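Local coordinates for protein chitinase (PDB 4TXG) that probably binds chitin and hydrolyses its glycosidic bonds as a family 18 glycoside hydrolase, at residues I657-S662 with T693-D698; F661-F666 with V757-P762; W443-Y448 with L452-V457. One frame throughout, in Å; residues are numbered along the deposited sequence.

Contact 1 (I657-S662 with T693-D698); sequences IDVGFS and TEFQFD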
loop_
_atom_site.group_PDB
_atom_site.type_symbol
_atom_site.label_atom_id
_atom_site.label_comp_id
_atom_site.label_asym_id
_atom_site.label_seq_id
_atom_site.Cartn_x
_atom_site.Cartn_y
_atom_site.Cartn_z
ATOM N N ILE A 657 20.978 25.515 1.833
ATOM C CA ILE A 657 21.309 26.144 0.553
ATOM C C ILE A 657 20.292 25.648 -0.464
ATOM O O ILE A 657 19.823 24.514 -0.364
ATOM C CB ILE A 657 22.763 25.824 0.110
ATOM C CG1 ILE A 657 23.149 26.633 -1.138
ATOM C CG2 ILE A 657 22.953 24.320 -0.090
ATOM C CD1 ILE A 657 24.620 26.511 -1.533
ATOM N N ASP A 658 19.920 26.483 -1.432
ATOM C CA ASP A 658 18.914 26.060 -2.406
ATOM C C ASP A 658 19.552 25.327 -3.577
ATOM O O ASP A 658 19.813 25.912 -4.629
ATOM C CB ASP A 658 18.107 27.249 -2.920
ATOM C CG ASP A 658 16.775 26.834 -3.505
ATOM O OD1 ASP A 658 16.560 25.616 -3.727
ATOM O OD2 ASP A 658 15.938 27.730 -3.744
ATOM N N VAL A 659 19.822 24.046 -3.361
ATOM C CA VAL A 659 20.309 23.160 -4.405
ATOM C C VAL A 659 19.248 22.083 -4.578
ATOM O O VAL A 659 18.755 21.527 -3.591
ATOM C CB VAL A 659 21.677 22.546 -4.044
ATOM C CG1 VAL A 659 22.098 21.498 -5.071
ATOM C CG2 VAL A 659 22.722 23.655 -3.951
ATOM N N GLY A 660 18.867 21.826 -5.823
ATOM C CA GLY A 660 17.823 20.859 -6.113
ATOM C C GLY A 660 18.386 19.561 -6.657
ATOM O O GLY A 660 19.386 19.564 -7.375
ATOM N N PHE A 661 17.737 18.451 -6.312
ATOM C CA PHE A 661 18.150 17.124 -6.765
ATOM C C PHE A 661 16.961 16.352 -7.311
ATOM O O PHE A 661 15.896 16.341 -6.691
ATOM C CB PHE A 661 18.748 16.296 -5.625
ATOM C CG PHE A 661 20.027 16.832 -5.062
ATOM C CD1 PHE A 661 20.016 17.881 -4.151
ATOM C CD2 PHE A 661 21.239 16.253 -5.402
ATOM C CE1 PHE A 661 21.194 18.360 -3.616
ATOM C CE2 PHE A 661 22.423 16.733 -4.866
ATOM C CZ PHE A 661 22.398 17.791 -3.975
ATOM N N SER A 662 17.138 15.668 -8.438
ATOM C CA SER A 662 16.096 14.745 -8.891
ATOM C C SER A 662 16.631 13.656 -9.809
ATOM O O SER A 662 17.540 13.892 -10.608
ATOM C CB SER A 662 14.971 15.505 -9.599
ATOM O OG SER A 662 15.467 16.278 -10.672
ATOM N N THR A 693 33.076 20.288 -4.051
ATOM C CA THR A 693 31.842 20.395 -3.265
ATOM C C THR A 693 31.196 19.008 -3.146
ATOM O O THR A 693 31.075 18.296 -4.144
ATOM C CB THR A 693 30.850 21.411 -3.898
ATOM O OG1 THR A 693 31.420 22.729 -3.852
ATOM C CG2 THR A 693 29.531 21.419 -3.155
ATOM N N GLU A 694 30.804 18.611 -1.935
ATOM C CA GLU A 694 30.312 17.247 -1.719
ATOM C C GLU A 694 28.808 17.190 -1.516
ATOM O O GLU A 694 28.253 17.903 -0.683
ATOM C CB GLU A 694 31.001 16.604 -0.514
ATOM C CG GLU A 694 30.560 15.163 -0.276
ATOM C CD GLU A 694 31.274 14.512 0.888
ATOM O OE1 GLU A 694 31.910 15.245 1.675
ATOM O OE2 GLU A 694 31.201 13.268 1.010
ATOM N N PHE A 695 28.148 16.332 -2.285
ATOM C CA PHE A 695 26.723 16.116 -2.112
ATOM C C PHE A 695 26.529 14.753 -1.474
ATOM O O PHE A 695 27.128 13.780 -1.923
ATOM C CB PHE A 695 25.987 16.191 -3.453
ATOM C CG PHE A 695 26.317 17.424 -4.263
ATOM C CD1 PHE A 695 25.887 18.675 -3.849
ATOM C CD2 PHE A 695 27.032 17.319 -5.444
ATOM C CE1 PHE A 695 26.184 19.815 -4.590
ATOM C CE2 PHE A 695 27.332 18.458 -6.198
ATOM C CZ PHE A 695 26.898 19.705 -5.763
ATOM N N GLN A 696 25.719 14.686 -0.419
ATOM C CA GLN A 696 25.357 13.396 0.165
ATOM C C GLN A 696 23.844 13.257 0.239
ATOM O O GLN A 696 23.126 14.252 0.298
ATOM C CB GLN A 696 25.948 13.226 1.565
ATOM C CG GLN A 696 27.458 13.112 1.608
ATOM C CD GLN A 696 27.968 12.720 2.984
ATOM O OE1 GLN A 696 27.186 12.471 3.908
ATOM N NE2 GLN A 696 29.285 12.649 3.127
ATOM N N PHE A 697 23.363 12.020 0.230
ATOM C CA PHE A 697 21.942 11.776 0.435
ATOM C C PHE A 697 21.729 10.323 0.844
ATOM O O PHE A 697 22.603 9.477 0.638
ATOM C CB PHE A 697 21.120 12.113 -0.817
ATOM C CG PHE A 697 21.693 11.574 -2.106
ATOM C CD1 PHE A 697 21.353 10.304 -2.560
ATOM C CD2 PHE A 697 22.547 12.348 -2.876
ATOM C CE1 PHE A 697 21.870 9.808 -3.751
ATOM C CE2 PHE A 697 23.067 11.858 -4.066
ATOM C CZ PHE A 697 22.729 10.585 -4.503
ATOM N N ASP A 698 20.574 10.060 1.442
ATOM C CA ASP A 698 20.210 8.711 1.874
ATOM C C ASP A 698 19.481 7.955 0.772
ATOM O O ASP A 698 18.492 8.437 0.221
ATOM C CB ASP A 698 19.322 8.760 3.124
ATOM C CG ASP A 698 20.084 9.131 4.377
ATOM O OD1 ASP A 698 21.312 8.903 4.437
ATOM O OD2 ASP A 698 19.434 9.640 5.314
#

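Contact 2 (F661-F666 with V757-P762); sequences FSLGGF and VVYYLP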
loop_
_atom_site.group_PDB
_atom_site.type_symbol
_atom_site.label_atom_id
_atom_site.label_comp_id
_atom_site.label_asym_id
_atom_site.label_seq_id
_atom_site.Cartn_x
_atom_site.Cartn_y
_atom_site.Cartn_z
ATOM N N PHE A 661 17.737 18.451 -6.312
ATOM C CA PHE A 661 18.150 17.124 -6.765
ATOM C C PHE A 661 16.961 16.352 -7.311
ATOM O O PHE A 661 15.896 16.341 -6.691
ATOM C CB PHE A 661 18.748 16.296 -5.625
ATOM C CG PHE A 661 20.027 16.832 -5.062
ATOM C CD1 PHE A 661 20.016 17.881 -4.151
ATOM C CD2 PHE A 661 21.239 16.253 -5.402
ATOM C CE1 PHE A 661 21.194 18.360 -3.616
ATOM C CE2 PHE A 661 22.423 16.733 -4.866
ATOM C CZ PHE A 661 22.398 17.791 -3.975
ATOM N N SER A 662 17.138 15.668 -8.438
ATOM C CA SER A 662 16.096 14.745 -8.891
ATOM C C SER A 662 16.631 13.656 -9.809
ATOM O O SER A 662 17.540 13.892 -10.608
ATOM C CB SER A 662 14.971 15.505 -9.599
ATOM O OG SER A 662 15.467 16.278 -10.672
ATOM N N LEU A 663 16.063 12.459 -9.670
ATOM C CA LEU A 663 16.328 11.358 -10.592
ATOM C C LEU A 663 15.260 11.348 -11.667
ATOM O O LEU A 663 14.078 11.481 -11.361
ATOM C CB LEU A 663 16.345 10.012 -9.855
ATOM C CG LEU A 663 17.436 9.795 -8.821
ATOM C CD1 LEU A 663 17.273 8.446 -8.123
ATOM C CD2 LEU A 663 18.802 9.893 -9.507
ATOM N N GLY A 664 15.670 11.191 -12.924
ATOM C CA GLY A 664 14.729 11.169 -14.029
ATOM C C GLY A 664 15.315 10.452 -15.233
ATOM O O GLY A 664 16.359 9.813 -15.130
ATOM N N GLY A 665 14.642 10.543 -16.375
ATOM C CA GLY A 665 15.103 9.845 -17.563
ATOM C C GLY A 665 15.053 8.333 -17.413
ATOM O O GLY A 665 15.926 7.613 -17.909
ATOM N N PHE A 666 14.026 7.847 -16.725
ATOM C CA PHE A 666 13.817 6.404 -16.594
ATOM C C PHE A 666 13.329 5.814 -17.914
ATOM O O PHE A 666 12.516 6.427 -18.604
ATOM C CB PHE A 666 12.794 6.096 -15.496
ATOM C CG PHE A 666 13.315 6.271 -14.093
ATOM C CD1 PHE A 666 13.916 5.209 -13.425
ATOM C CD2 PHE A 666 13.194 7.490 -13.435
ATOM C CE1 PHE A 666 14.385 5.352 -12.123
ATOM C CE2 PHE A 666 13.661 7.641 -12.129
ATOM C CZ PHE A 666 14.260 6.574 -11.476
ATOM N N VAL A 757 23.384 7.425 -12.918
ATOM C CA VAL A 757 23.648 6.561 -11.773
ATOM C C VAL A 757 23.124 5.181 -12.091
ATOM O O VAL A 757 22.348 5.018 -13.024
ATOM C CB VAL A 757 23.008 7.094 -10.488
ATOM C CG1 VAL A 757 23.494 8.517 -10.225
ATOM C CG2 VAL A 757 21.492 7.065 -10.577
ATOM N N VAL A 758 23.570 4.176 -11.347
ATOM C CA VAL A 758 23.069 2.819 -11.554
ATOM C C VAL A 758 22.863 2.154 -10.210
ATOM O O VAL A 758 23.739 2.213 -9.344
ATOM C CB VAL A 758 24.028 1.947 -12.393
ATOM C CG1 VAL A 758 23.494 0.529 -12.521
ATOM C CG2 VAL A 758 24.195 2.519 -13.751
ATOM N N TYR A 759 21.696 1.548 -10.024
ATOM C CA TYR A 759 21.445 0.710 -8.852
ATOM C C TYR A 759 20.535 -0.452 -9.272
ATOM O O TYR A 759 20.033 -0.468 -10.399
ATOM C CB TYR A 759 20.841 1.520 -7.701
ATOM C CG TYR A 759 19.637 2.361 -8.066
ATOM C CD1 TYR A 759 19.783 3.641 -8.596
ATOM C CD2 TYR A 759 18.353 1.888 -7.850
ATOM C CE1 TYR A 759 18.674 4.416 -8.929
ATOM C CE2 TYR A 759 17.246 2.651 -8.178
ATOM C CZ TYR A 759 17.413 3.913 -8.719
ATOM O OH TYR A 759 16.305 4.668 -9.032
ATOM N N TYR A 760 20.329 -1.424 -8.386
ATOM C CA TYR A 760 19.847 -2.726 -8.847
ATOM C C TYR A 760 18.469 -3.169 -8.380
ATOM O O TYR A 760 17.904 -4.099 -8.958
ATOM C CB TYR A 760 20.878 -3.796 -8.483
ATOM C CG TYR A 760 22.085 -3.637 -9.358
ATOM C CD1 TYR A 760 22.074 -4.116 -10.662
ATOM C CD2 TYR A 760 23.204 -2.943 -8.917
ATOM C CE1 TYR A 760 23.156 -3.948 -11.490
ATOM C CE2 TYR A 760 24.300 -2.769 -9.750
ATOM C CZ TYR A 760 24.265 -3.277 -11.032
ATOM O OH TYR A 760 25.342 -3.124 -11.873
ATOM N N LEU A 761 17.921 -2.514 -7.361
ATOM C CA LEU A 761 16.522 -2.716 -6.993
ATOM C C LEU A 761 15.864 -1.353 -6.797
ATOM O O LEU A 761 16.557 -0.360 -6.542
ATOM C CB LEU A 761 16.389 -3.574 -5.730
ATOM C CG LEU A 761 16.623 -5.083 -5.921
ATOM C CD1 LEU A 761 16.761 -5.795 -4.572
ATOM C CD2 LEU A 761 15.502 -5.704 -6.739
ATOM N N PRO A 762 14.527 -1.293 -6.910
ATOM C CA PRO A 762 13.865 0.015 -6.845
ATOM C C PRO A 762 14.081 0.778 -5.540
ATOM O O PRO A 762 14.250 0.177 -4.470
ATOM C CB PRO A 762 12.386 -0.344 -7.020
ATOM C CG PRO A 762 12.426 -1.579 -7.902
ATOM C CD PRO A 762 13.599 -2.357 -7.340
#

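Contact 3 (W443-Y448 with L452-V457); sequences WAYHYY and LPASRV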
loop_
_atom_site.group_PDB
_atom_site.type_symbol
_atom_site.label_atom_id
_atom_site.label_comp_id
_atom_site.label_asym_id
_atom_site.label_seq_id
_atom_site.Cartn_x
_atom_site.Cartn_y
_atom_site.Cartn_z
ATOM N N TRP A 443 11.171 -5.632 3.065
ATOM C CA TRP A 443 11.809 -4.974 1.918
ATOM C C TRP A 443 10.943 -3.811 1.449
ATOM O O TRP A 443 11.441 -2.706 1.195
ATOM C CB TRP A 443 12.054 -5.956 0.751
ATOM C CG TRP A 443 12.694 -5.258 -0.430
ATOM C CD1 TRP A 443 14.028 -5.119 -0.679
ATOM C CD2 TRP A 443 12.013 -4.567 -1.485
ATOM N NE1 TRP A 443 14.223 -4.392 -1.836
ATOM C CE2 TRP A 443 12.998 -4.045 -2.351
ATOM C CE3 TRP A 443 10.659 -4.355 -1.793
ATOM C CZ2 TRP A 443 12.681 -3.314 -3.499
ATOM C CZ3 TRP A 443 10.337 -3.619 -2.929
ATOM C CH2 TRP A 443 11.349 -3.106 -3.772
ATOM N N ALA A 444 9.638 -4.058 1.341
ATOM C CA ALA A 444 8.706 -3.030 0.882
ATOM C C ALA A 444 8.686 -1.822 1.818
ATOM O O ALA A 444 8.648 -0.679 1.368
ATOM C CB ALA A 444 7.305 -3.615 0.743
ATOM N N TYR A 445 8.678 -2.071 3.127
ATOM C CA TYR A 445 8.755 -0.975 4.087
ATOM C C TYR A 445 10.000 -0.127 3.816
ATOM O O TYR A 445 9.947 1.110 3.754
ATOM C CB TYR A 445 8.785 -1.512 5.521
ATOM C CG TYR A 445 9.305 -0.506 6.521
ATOM C CD1 TYR A 445 8.520 0.573 6.931
ATOM C CD2 TYR A 445 10.585 -0.628 7.048
ATOM C CE1 TYR A 445 9.002 1.501 7.839
ATOM C CE2 TYR A 445 11.067 0.297 7.963
ATOM C CZ TYR A 445 10.278 1.355 8.346
ATOM O OH TYR A 445 10.772 2.279 9.249
ATOM N N HIS A 446 11.127 -0.798 3.651
ATOM C CA HIS A 446 12.379 -0.078 3.467
ATOM C C HIS A 446 12.421 0.659 2.136
ATOM O O HIS A 446 13.041 1.728 2.040
ATOM C CB HIS A 446 13.555 -1.039 3.621
ATOM C CG HIS A 446 13.887 -1.299 5.057
ATOM N ND1 HIS A 446 14.359 -0.307 5.884
ATOM C CD2 HIS A 446 13.743 -2.406 5.823
ATOM C CE1 HIS A 446 14.531 -0.801 7.102
ATOM N NE2 HIS A 446 14.174 -2.070 7.090
ATOM N N TYR A 447 11.735 0.129 1.128
ATOM C CA TYR A 447 11.583 0.871 -0.120
ATOM C C TYR A 447 10.903 2.224 0.150
ATOM O O TYR A 447 11.385 3.277 -0.281
ATOM C CB TYR A 447 10.770 0.061 -1.164
ATOM C CG TYR A 447 10.344 0.913 -2.346
ATOM C CD1 TYR A 447 9.171 1.663 -2.300
ATOM C CD2 TYR A 447 11.135 1.005 -3.494
ATOM C CE1 TYR A 447 8.797 2.470 -3.354
ATOM C CE2 TYR A 447 10.754 1.811 -4.556
ATOM C CZ TYR A 447 9.580 2.543 -4.473
ATOM O OH TYR A 447 9.172 3.356 -5.534
ATOM N N TYR A 448 9.779 2.194 0.856
ATOM C CA TYR A 448 8.992 3.419 1.025
ATOM C C TYR A 448 9.677 4.445 1.930
ATOM O O TYR A 448 9.396 5.640 1.830
ATOM C CB TYR A 448 7.574 3.076 1.524
ATOM C CG TYR A 448 6.759 2.562 0.348
ATOM C CD1 TYR A 448 6.259 3.441 -0.600
ATOM C CD2 TYR A 448 6.552 1.199 0.151
ATOM C CE1 TYR A 448 5.563 2.991 -1.711
ATOM C CE2 TYR A 448 5.848 0.735 -0.965
ATOM C CZ TYR A 448 5.352 1.640 -1.885
ATOM O OH TYR A 448 4.653 1.211 -3.007
ATOM N N LEU A 452 9.648 8.645 2.421
ATOM C CA LEU A 452 8.708 8.886 3.531
ATOM C C LEU A 452 9.354 8.644 4.896
ATOM O O LEU A 452 10.150 7.724 5.044
ATOM C CB LEU A 452 7.481 7.968 3.429
ATOM C CG LEU A 452 6.471 8.195 2.292
ATOM C CD1 LEU A 452 5.445 7.068 2.286
ATOM C CD2 LEU A 452 5.794 9.550 2.437
ATOM N N PRO A 453 8.975 9.439 5.909
ATOM C CA PRO A 453 9.327 9.050 7.278
ATOM C C PRO A 453 8.509 7.835 7.713
ATOM O O PRO A 453 7.435 7.603 7.145
ATOM C CB PRO A 453 8.947 10.281 8.103
ATOM C CG PRO A 453 7.758 10.853 7.336
ATOM C CD PRO A 453 8.140 10.651 5.869
ATOM N N ALA A 454 8.995 7.087 8.701
ATOM C CA ALA A 454 8.299 5.888 9.163
ATOM C C ALA A 454 6.869 6.201 9.583
ATOM O O ALA A 454 5.968 5.385 9.391
ATOM C CB ALA A 454 9.068 5.233 10.322
ATOM N N SER A 455 6.663 7.396 10.126
ATOM C CA SER A 455 5.341 7.810 10.602
ATOM C C SER A 455 4.282 7.887 9.490
ATOM O O SER A 455 3.088 7.889 9.776
ATOM C CB SER A 455 5.442 9.170 11.309
ATOM O OG SER A 455 5.961 10.160 10.428
ATOM N N ARG A 456 4.710 7.940 8.230
ATOM C CA ARG A 456 3.757 8.048 7.127
ATOM C C ARG A 456 3.671 6.751 6.331
ATOM O O ARG A 456 3.164 6.741 5.216
ATOM C CB ARG A 456 4.126 9.238 6.209
ATOM C CG ARG A 456 3.847 10.592 6.897
ATOM C CD ARG A 456 4.386 11.825 6.162
ATOM N NE ARG A 456 3.903 11.919 4.788
ATOM C CZ ARG A 456 4.651 12.360 3.783
ATOM N NH1 ARG A 456 5.896 12.759 4.020
ATOM N NH2 ARG A 456 4.167 12.398 2.545
ATOM N N VAL A 457 4.149 5.657 6.922
ATOM C CA VAL A 457 4.048 4.341 6.287
ATOM C C VAL A 457 3.260 3.371 7.168
ATOM O O VAL A 457 3.533 3.267 8.363
ATOM C CB VAL A 457 5.444 3.728 6.013
ATOM C CG1 VAL A 457 5.313 2.373 5.322
ATOM C CG2 VAL A 457 6.297 4.681 5.162
#

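Contact 1 (I657-S662 with T693-D698)
Phe661 and Phe695 meet in the core of a beta-sandwich, between strand 659-664 of a four-stranded sheet and strand 694-700 of a six-stranded one. No hydrogen bond joins the two segments. The CA atoms of Val659 and Phe695 are 9.8 Å apart, a gap filled by side chains. The two phenyl rings form an offset edge-to-face pair, with centroids 5.6 Å apart and planes at 76°. The edge of Phe661 is the part presented. Its CZ is 3.6 Å from Phe695 CD1, and its CE2 is 3.9 Å from Phe695 CB. The offset therefore puts the contact at the base of the Phe695 ring. Phe661 CG is anti to its own carbonyl carbon (chi1 -65°), and the ring extends across the gap with its far end leading. Val659 adds a looser methyl contact, with CG1 4.4 Å from Phe695 CE1. Ile681 of the adjacent strand 678-683 touches all three side chains. Phe661 also stacks with Tyr769, so its ring is held by two aromatics of the six-stranded sheet. Gln696 points away from the interface, where its NE2 gives Glu694 OE2 a nearly straight hydrogen bond of 2.9 Å. Aromatic and aliphatic side chains packed between two facing sheets, with polar ones on the outer side, are typical of a beta-sandwich core.

Contact 2 (F661-F666 with V757-P762)
Leu663 and Val757 lie on parallel strands that are next-but-one neighbours in a sheet, their CA atoms 8.8 Å apart, with strand 678-683 between them. The two segments share no hydrogen bond. Each is instead bonded by its backbone to the start of the middle strand or the residues before it: Gly664 to Lys678, Val757 to Pro677 and Tyr759 to Ile675. The side chains meet on one side of the sheet. Leu663 and Val757 point toward each other's segment and cross at about a right angle. Leu663 CD2 is 4.0 Å from Val757 CG2, a plain methyl contact. Leu679 of the middle strand touches both residues. The other methyl of Leu663 meets Tyr759, which comes from the opposite direction. Leu663 CD1 is 4.3 Å from Tyr759 CE1 and 4.0 Å from Tyr759 OH, lying oblique to the ring. Phe666 approaches the same hydroxyl from the turn after the strand. Tyr759 OH lies in the plane of the Phe666 ring, beyond its rim, at 3.7 Å from both Phe666 CE1 and CZ. The phenyl edge thus borders the phenol oxygen, and the rings do not stack. Tyr759 CG sits between its backbone N and carbonyl carbon (chi1 51°), which turns the ring toward Leu663 and Phe666. Leu761 O lies in the ring plane at an edge, 3.2 Å from Tyr759 CD2. The phenol is therefore bordered at its tip by Phe666 and along one edge by its own chain. Side chains of two parallel next-but-one strands meet here across the antiparallel strand between them, as in a beta-sandwich sheet, at the end where the strands give way to loops.

Contact 3 (W443-Y448 with L452-V457)
Tyr445 and Val457 cross at about a right angle, with the tyrosine ring presenting its edge. Val457 CG1 lies near the ring plane, 4.0 Å from Tyr445 CD1. Further along the rim Ala454 CB is also near the plane, 3.6 Å from Tyr445 OH. The ring edge thus reaches from the 3-10 turn at Ala454 to the start of the strand at Val457. Tyr445 has CG anti to its backbone N (chi1 161°), which carries the ring along the helix flank toward that turn. Tyr448 takes part by its base. Its CB is 4.2 Å from Val457 CG2, while the ring leads away and its OH is hydrogen-bonded to Pro371 O. The two valine methyls therefore serve different tyrosines, about one helical turn apart. Leu452 packs at the helix end, its CB 3.4 Å from Tyr448 O. Its CD2 lies over the centre of the Arg456 guanidinium, which is bonded to Leu389 O and Glu124 O. Helix 441-448 lies in the beta-alpha-beta crossover from strand 391-395 to the parallel strand 457-462 of the barrel. Val394 touches Ala444, Tyr448 and Val457, and Trp591 of helix 582-594 meets Tyr445 edge-to-face.

Overall arrangement
Contacts 1 and 2 both start from strand 659-664 of the C-terminal sandwich. Contact 1 is buried and joins its two sheets. Contact 2 is partly buried and lies along one sheet and the loops that continue its strands. Contact 3 is buried in the family 18 barrel, nearest the centre of the chain, and joins a helix to the next strand. All three rest on apolar packing, but with different partners: an aromatic pair in contact 1, aliphatic methyls, a phenol and a phenyl edge in contact 2, and one tyrosine edge and the base of another against alanine and valine in contact 3. Contacts 2 and 3 touch through Pro762 and Leu761, so helix 441-448 also meets a loop of the C-terminal domain.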